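Local coordinates for N-acetylmuramoyl-L-alanine amidase (Mycolicibacterium smegmatis, PDB 7AGM), which probably cleaves the amide bond between N-acetylmuramic acid and L-alanine in peptidoglycan, as a zinc-dependent cell-wall amidase, at residues A[13-18]-A[74-79]; A[101-106]-A[172-177]. One frame throughout, in Å; residues are numbered along the deposited sequence.

Contact 1. Residues A[13-18]-A[74-79]. With ZN (zinc ion), chain C.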
ATOM      1  N   LEU A  13       3.033   5.673  -5.896  1.00 12.30           N
ATOM      2  CA  LEU A  13       2.196   4.486  -5.757  1.00 12.90           C
ATOM      3  C   LEU A  13       3.051   3.240  -5.911  1.00 13.24           C
ATOM      4  O   LEU A  13       3.822   3.124  -6.870  1.00 14.95           O
ATOM      5  CB  LEU A  13       1.086   4.486  -6.811  1.00 13.29           C
ATOM      6  CG  LEU A  13       0.073   5.627  -6.691  1.00 13.92           C
ATOM      7  CD1 LEU A  13      -0.814   5.675  -7.934  1.00 15.42           C
ATOM      8  CD2 LEU A  13      -0.764   5.478  -5.416  1.00 15.11           C
ATOM      9  N   ASP A  14       2.899   2.300  -4.979  1.00 12.88           N
ATOM     10  CA  ASP A  14       3.695   1.073  -4.950  1.00 13.71           C
ATOM     11  C   ASP A  14       2.789  -0.150  -4.914  1.00 14.57           C
ATOM     12  O   ASP A  14       2.379  -0.608  -3.838  1.00 15.08           O
ATOM     13  CB  ASP A  14       4.655   1.078  -3.760  1.00 14.12           C
ATOM     14  CG  ASP A  14       5.336  -0.261  -3.558  1.00 17.19           C
ATOM     15  OD1 ASP A  14       5.687  -0.908  -4.568  1.00 20.14           O
ATOM     16  OD2 ASP A  14       5.525  -0.660  -2.385  1.00 17.26           O
ATOM     17  N   PRO A  15       2.471  -0.724  -6.074  1.00 15.06           N
ATOM     18  CA  PRO A  15       1.742  -2.003  -6.079  1.00 14.15           C
ATOM     19  C   PRO A  15       2.670  -3.123  -5.635  1.00 13.83           C
ATOM     20  O   PRO A  15       3.683  -3.406  -6.282  1.00 14.47           O
ATOM     21  CB  PRO A  15       1.298  -2.163  -7.538  1.00 15.10           C
ATOM     22  CG  PRO A  15       2.238  -1.305  -8.337  1.00 16.40           C
ATOM     23  CD  PRO A  15       2.785  -0.226  -7.426  1.00 16.12           C
ATOM     24  N   GLY A  16       2.334  -3.733  -4.500  1.00 13.66           N
ATOM     25  CA  GLY A  16       3.246  -4.673  -3.870  1.00 14.14           C
ATOM     26  C   GLY A  16       3.591  -5.848  -4.772  1.00 14.47           C
ATOM     27  O   GLY A  16       2.769  -6.317  -5.570  1.00 14.33           O
ATOM     28  N   HIS A  17       4.842  -6.304  -4.647  1.00 15.77           N
ATOM     29  CA  HIS A  17       5.380  -7.526  -5.241  1.00 17.54           C
ATOM     30  C   HIS A  17       5.649  -7.368  -6.731  1.00 20.59           C
ATOM     31  O   HIS A  17       5.487  -6.271  -7.268  1.00 19.36           O
ATOM     32  CB  HIS A  17       4.515  -8.740  -4.887  1.00 16.89           C
ATOM     33  CG  HIS A  17       4.223  -8.825  -3.425  1.00 16.47           C
ATOM     34  ND1 HIS A  17       5.131  -9.323  -2.515  1.00 16.80           N
ATOM     35  CD2 HIS A  17       3.150  -8.418  -2.706  1.00 16.35           C
ATOM     36  CE1 HIS A  17       4.618  -9.241  -1.299  1.00 15.40           C
ATOM     37  NE2 HIS A  17       3.423  -8.686  -1.385  1.00 15.36           N
ATOM     38  N   ASN A  18       6.096  -8.440  -7.391  1.00 27.47           N
ATOM     39  CA  ASN A  18       6.453  -8.413  -8.803  1.00 36.26           C
ATOM     40  C   ASN A  18       5.561  -9.369  -9.577  1.00 28.03           C
ATOM     41  O   ASN A  18       5.076 -10.365  -9.035  1.00 27.56           O
ATOM     42  CB  ASN A  18       7.885  -8.910  -9.055  1.00 55.56           C
ATOM     43  CG  ASN A  18       8.920  -8.248  -8.174  1.00 75.47           C
ATOM     44  OD1 ASN A  18       8.856  -7.052  -7.890  1.00 38.51           O
ATOM     45  ND2 ASN A  18       9.908  -9.032  -7.757  1.00 31.26           N
ATOM     46  N   THR A  74       1.543  11.551 -10.328  1.00 13.66           N
ATOM     47  CA  THR A  74       1.838  10.223  -9.817  1.00 14.07           C
ATOM     48  C   THR A  74       3.095   9.653 -10.458  1.00 14.61           C
ATOM     49  O   THR A  74       3.486  10.015 -11.577  1.00 15.77           O
ATOM     50  CB  THR A  74       0.668   9.230 -10.021  1.00 16.59           C
ATOM     51  OG1 THR A  74       0.407   9.063 -11.421  1.00 18.02           O
ATOM     52  CG2 THR A  74      -0.603   9.712  -9.321  1.00 17.83           C
ATOM     53  N   ALA A  75       3.701   8.721  -9.723  1.00 14.34           N
ATOM     54  CA  ALA A  75       4.713   7.815 -10.241  1.00 14.92           C
ATOM     55  C   ALA A  75       4.486   6.462  -9.592  1.00 15.27           C
ATOM     56  O   ALA A  75       3.911   6.380  -8.504  1.00 15.10           O
ATOM     57  CB  ALA A  75       6.143   8.288  -9.959  1.00 16.34           C
ATOM     58  N   MET A  76       4.916   5.400 -10.269  1.00 16.47           N
ATOM     59  CA  MET A  76       4.725   4.041  -9.779  1.00 17.80           C
ATOM     60  C   MET A  76       6.055   3.322  -9.591  1.00 17.61           C
ATOM     61  O   MET A  76       7.047   3.607 -10.270  1.00 18.48           O
ATOM     62  CB  MET A  76       3.795   3.241 -10.702  1.00 20.69           C
ATOM     63  CG  MET A  76       2.358   3.739 -10.674  1.00 24.28           C
ATOM     64  SD  MET A  76       1.254   2.720 -11.656  1.00 29.90           S
ATOM     65  CE  MET A  76       1.527   1.111 -10.926  1.00 41.63           C
ATOM     66  N   SER A  77       6.068   2.372  -8.659  1.00 17.21           N
ATOM     67  CA  SER A  77       7.282   1.622  -8.368  1.00 17.51           C
ATOM     68  C   SER A  77       7.604   0.569  -9.420  1.00 18.41           C
ATOM     69  O   SER A  77       8.753   0.124  -9.495  1.00 20.13           O
ATOM     70  CB  SER A  77       7.152   0.937  -7.011  1.00 18.25           C
ATOM     71  OG  SER A  77       6.100  -0.004  -7.043  1.00 16.90           O
ATOM     72  N   ARG A  78       6.626   0.148 -10.219  1.00 18.00           N
ATOM     73  CA  ARG A  78       6.869  -0.818 -11.277  1.00 18.32           C
ATOM     74  C   ARG A  78       5.934  -0.505 -12.431  1.00 19.50           C
ATOM     75  O   ARG A  78       4.914   0.169 -12.263  1.00 19.47           O
ATOM     76  CB  ARG A  78       6.697  -2.264 -10.792  1.00 18.17           C
ATOM     77  CG  ARG A  78       5.319  -2.601 -10.247  1.00 17.98           C
ATOM     78  CD  ARG A  78       5.306  -4.074  -9.877  1.00 17.70           C
ATOM     79  NE  ARG A  78       4.208  -4.534  -9.029  1.00 17.70           N
ATOM     80  CZ  ARG A  78       3.266  -5.399  -9.408  1.00 17.92           C
ATOM     81  NH1 ARG A  78       3.228  -5.859 -10.659  1.00 18.66           N
ATOM     82  NH2 ARG A  78       2.357  -5.809  -8.533  1.00 16.68           N
ATOM     83  N   GLY A  79       6.293  -1.021 -13.606  1.00 21.24           N
ATOM     84  CA  GLY A  79       5.619  -0.650 -14.833  1.00 22.60           C
ATOM     85  C   GLY A  79       4.942  -1.787 -15.569  1.00 23.90           C
ATOM     86  O   GLY A  79       4.439  -1.587 -16.679  1.00 25.89           O
TER
HETATM   87 ZN    ZN C 301       2.100  -8.003   0.112  0.86 17.59          ZN
HETATM   88  O   HOH W   1       2.471  -9.953   0.922  1.00 45.81           O
HETATM   89  O   HOH W   2       3.714  -8.014   1.648  1.00 25.69           O
HETATM   90  O   HOH W   3       0.873  -8.387   1.740  1.00 21.69           O
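Arg78 lays its side chain past the ring of Pro15, the two running in opposite directions with CG of Pro15 3.8 Å from NE of Arg78. Extended from CG to NE, the arginine carries its guanidinium to the carbonyls at the end of strand 10-15 and just after it. Its NE donates to Pro15 O (3.0 Å), which lies at the guanidinium edge, and the bond is nearly straight at 169°. NH2 reaches Gly16 O (3.0 Å) on a more bent path, and His17 O lies over one face. NH2 also meets His53 O, and NH1 pairs with Asp81. These strands, 10-15 and edge strand 73-76, run parallel in the mixed sheet of an Amidase_3 zinc amidase: Leu13 N bonds to Ala75 O (2.8 Å) and Ser77 N to Leu13 O. Met76, bent at chi3 (56°), sets CE 3.6 Å from Pro15 CG. Ser77 OG donates to Asp14 OD1 (2.7 Å) on the anti side of a carboxylate that also takes a salt bridge from Arg91. Just beyond the gripped carbonyls, His17 NE2 binds zinc at 2.1 Å, alongside Glu52, His107 and three waters, while His17 ND1 is hydrogen-bonded to Glu41 O.

Contact 2. Residues A[101-106]-A[172-177]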
ATOM      1  N   HIS A 101       4.462  14.172  -1.686  1.00 13.01           N
ATOM      2  CA  HIS A 101       3.578  14.552  -0.594  1.00 13.70           C
ATOM      3  C   HIS A 101       2.923  13.354   0.079  1.00 14.05           C
ATOM      4  O   HIS A 101       2.503  13.460   1.237  1.00 15.11           O
ATOM      5  CB  HIS A 101       2.518  15.526  -1.105  1.00 14.48           C
ATOM      6  CG  HIS A 101       3.103  16.773  -1.671  1.00 15.14           C
ATOM      7  ND1 HIS A 101       3.327  16.945  -3.019  1.00 15.68           N
ATOM      8  CD2 HIS A 101       3.578  17.883  -1.061  1.00 16.97           C
ATOM      9  CE1 HIS A 101       3.881  18.130  -3.219  1.00 16.54           C
ATOM     10  NE2 HIS A 101       4.042  18.718  -2.047  1.00 17.75           N
ATOM     11  N   ALA A 102       2.799  12.231  -0.624  1.00 13.56           N
ATOM     12  CA  ALA A 102       2.217  11.032  -0.044  1.00 13.29           C
ATOM     13  C   ALA A 102       2.752   9.822  -0.786  1.00 12.44           C
ATOM     14  O   ALA A 102       2.962   9.874  -2.002  1.00 12.48           O
ATOM     15  CB  ALA A 102       0.684  11.040  -0.141  1.00 13.85           C
ATOM     16  N   ILE A 103       2.963   8.739  -0.044  1.00 12.39           N
ATOM     17  CA  ILE A 103       3.363   7.447  -0.586  1.00 11.80           C
ATOM     18  C   ILE A 103       2.342   6.420  -0.128  1.00 11.53           C
ATOM     19  O   ILE A 103       2.024   6.350   1.062  1.00 12.60           O
ATOM     20  CB  ILE A 103       4.764   7.054  -0.087  1.00 12.49           C
ATOM     21  CG1 ILE A 103       5.790   8.131  -0.464  1.00 13.00           C
ATOM     22  CG2 ILE A 103       5.140   5.666  -0.583  1.00 13.72           C
ATOM     23  CD1 ILE A 103       7.099   8.059   0.376  1.00 13.79           C
ATOM     24  N   VAL A 104       1.828   5.621  -1.057  1.00 11.71           N
ATOM     25  CA  VAL A 104       0.917   4.532  -0.698  1.00 12.31           C
ATOM     26  C   VAL A 104       1.413   3.244  -1.335  1.00 12.36           C
ATOM     27  O   VAL A 104       1.539   3.167  -2.564  1.00 13.59           O
ATOM     28  CB  VAL A 104      -0.545   4.807  -1.100  1.00 13.28           C
ATOM     29  CG1 VAL A 104      -1.442   3.649  -0.652  1.00 14.31           C
ATOM     30  CG2 VAL A 104      -1.031   6.123  -0.517  1.00 14.96           C
ATOM     31  N   SER A 105       1.659   2.228  -0.508  1.00 12.64           N
ATOM     32  CA  SER A 105       1.944   0.884  -0.980  1.00 13.37           C
ATOM     33  C   SER A 105       0.678   0.058  -0.813  1.00 12.92           C
ATOM     34  O   SER A 105       0.007   0.148   0.217  1.00 13.89           O
ATOM     35  CB  SER A 105       3.098   0.283  -0.180  1.00 14.12           C
ATOM     36  OG  SER A 105       3.381  -1.036  -0.605  1.00 14.77           O
ATOM     37  N   ILE A 106       0.315  -0.693  -1.848  1.00 13.07           N
ATOM     38  CA  ILE A 106      -0.952  -1.415  -1.890  1.00 12.92           C
ATOM     39  C   ILE A 106      -0.671  -2.911  -1.903  1.00 12.89           C
ATOM     40  O   ILE A 106       0.090  -3.400  -2.753  1.00 13.58           O
ATOM     41  CB  ILE A 106      -1.810  -0.973  -3.087  1.00 14.08           C
ATOM     42  CG1 ILE A 106      -2.178   0.508  -2.941  1.00 15.04           C
ATOM     43  CG2 ILE A 106      -3.062  -1.822  -3.173  1.00 15.50           C
ATOM     44  CD1 ILE A 106      -3.018   1.058  -4.090  1.00 16.50           C
ATOM     45  N   ASN A 172       9.877   1.804   6.989  1.00 13.15           N
ATOM     46  CA  ASN A 172      10.999   2.251   7.814  1.00 13.02           C
ATOM     47  C   ASN A 172      11.867   3.254   7.067  1.00 12.84           C
ATOM     48  O   ASN A 172      12.411   4.189   7.666  1.00 13.60           O
ATOM     49  CB  ASN A 172      11.874   1.062   8.203  1.00 13.20           C
ATOM     50  CG  ASN A 172      11.169   0.068   9.087  1.00 13.23           C
ATOM     51  OD1 ASN A 172      10.185   0.388   9.752  1.00 14.32           O
ATOM     52  ND2 ASN A 172      11.700  -1.147   9.133  1.00 14.40           N
ATOM     53  N   LEU A 173      12.038   3.056   5.767  1.00 13.61           N
ATOM     54  CA  LEU A 173      13.003   3.845   5.015  1.00 14.45           C
ATOM     55  C   LEU A 173      12.410   5.115   4.416  1.00 14.26           C
ATOM     56  O   LEU A 173      13.170   5.956   3.919  1.00 15.08           O
ATOM     57  CB  LEU A 173      13.647   2.986   3.918  1.00 16.16           C
ATOM     58  CG  LEU A 173      14.535   1.832   4.402  1.00 16.72           C
ATOM     59  CD1 LEU A 173      14.801   0.818   3.292  1.00 18.04           C
ATOM     60  CD2 LEU A 173      15.846   2.376   4.968  1.00 16.29           C
ATOM     61  N   ALA A 174      11.087   5.279   4.462  1.00 12.81           N
ATOM     62  CA  ALA A 174      10.467   6.466   3.881  1.00 12.43           C
ATOM     63  C   ALA A 174      10.812   7.712   4.681  1.00 13.43           C
ATOM     64  O   ALA A 174      10.800   7.705   5.916  1.00 14.72           O
ATOM     65  CB  ALA A 174       8.947   6.303   3.836  1.00 14.32           C
ATOM     66  N   GLN A 175      11.080   8.799   3.959  1.00 14.12           N
ATOM     67  CA  GLN A 175      11.383  10.100   4.544  1.00 15.44           C
ATOM     68  C   GLN A 175      10.290  11.123   4.261  1.00 14.99           C
ATOM     69  O   GLN A 175      10.473  12.313   4.551  1.00 15.84           O
ATOM     70  CB  GLN A 175      12.751  10.588   4.058  1.00 18.10           C
ATOM     71  CG  GLN A 175      13.883   9.606   4.369  1.00 24.48           C
ATOM     72  CD  GLN A 175      15.210  10.040   3.786  1.00 34.96           C
ATOM     73  OE1 GLN A 175      15.343  11.155   3.285  1.00 42.01           O
ATOM     74  NE2 GLN A 175      16.201   9.159   3.845  1.00 39.30           N
ATOM     75  N   PHE A 176       9.159  10.676   3.721  1.00 13.72           N
ATOM     76  CA  PHE A 176       7.998  11.471   3.353  1.00 13.06           C
ATOM     77  C   PHE A 176       6.777  10.673   3.774  1.00 12.35           C
ATOM     78  O   PHE A 176       6.894   9.483   4.072  1.00 13.33           O
ATOM     79  CB  PHE A 176       8.027  11.737   1.837  1.00 13.12           C
ATOM     80  CG  PHE A 176       9.268  12.462   1.428  1.00 13.81           C
ATOM     81  CD1 PHE A 176      10.424  11.769   1.095  1.00 14.60           C
ATOM     82  CD2 PHE A 176       9.314  13.842   1.491  1.00 14.71           C
ATOM     83  CE1 PHE A 176      11.596  12.450   0.805  1.00 14.80           C
ATOM     84  CE2 PHE A 176      10.486  14.528   1.199  1.00 15.57           C
ATOM     85  CZ  PHE A 176      11.621  13.834   0.853  1.00 15.58           C
ATOM     86  N   PRO A 177       5.606  11.302   3.861  1.00 13.12           N
ATOM     87  CA  PRO A 177       4.445  10.609   4.443  1.00 13.72           C
ATOM     88  C   PRO A 177       4.129   9.333   3.672  1.00 12.11           C
ATOM     89  O   PRO A 177       4.084   9.332   2.438  1.00 13.10           O
ATOM     90  CB  PRO A 177       3.318  11.639   4.312  1.00 14.21           C
ATOM     91  CG  PRO A 177       4.029  12.946   4.335  1.00 14.33           C
ATOM     92  CD  PRO A 177       5.310  12.716   3.582  1.00 13.48           C
TER
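The start of strand 102-109, a central strand of the mixed sheet, meets the loop that leads from helix 169-173 into the neighbouring parallel strand 178-185. Pro177 and Ile103 carry most of the contact. The backbone N of Ile103 donates to Pro177 O over 2.8 Å; the hydrogen bond is bent, 132° at the hydrogen, and the donor is tilted 18° from the carbonyl plane. The same oxygen receives a long CA-H contact from Ala102, at 3.5 Å from its CA, and also lies beside CB and CG1 of Ile103. One residue earlier, His101 O faces the proline ring and comes nearest to CG, at 3.5 Å, with CB and CD only slightly farther off. The histidine ring itself turns to strand 10-15, on the other side of strand 102-109 in the sheet, its ND1 bonding to Ile10 N.

The Ile103-Pro177 bond opens a parallel pairing that continues with backbone bonding between Ile103 and Val179, within the alpha/beta core of the Amidase_3 family. Here the side chain of Ile103 reaches out over the loop. CG1 stands beside the backbone N (chi1 -57°), and chi2 of 161° extends the branch to CD1. That methyl lies 4.1 Å from Phe176 CB and 4.3 Å from Ala174 CB, a loose apolar contact, with Phe176 O also close by. The end of the Phe176 side chain leads away from the strand, and the side chain touches Asn96 of helix 88-98, Arg99 and Pro100, while Pro177 packs against Pro134 and Ser135 of helix 134-148.

Both contacts build the same six-stranded mixed sheet, with centres about 12 Å apart. Contact 1 joins strands 73-76 and 10-15; contact 2 joins strand 102-109 to the lead-in of strand 178-185, so together they span four consecutive parallel strands. Strands 10-15 and 102-109 are neighbours, and the contacts touch there: Ser105 OG lies 2.8 Å from Asp14 OD2, and Gly16 N 2.9 Å from Ile106 O, both probable hydrogen bonds. Along the chain, contact 1 closes before contact 2 opens. These two neighbouring strands carry zinc ligands, His17 just past the end of 10-15 and His107 within 102-109, which brings both histidines to one metal site.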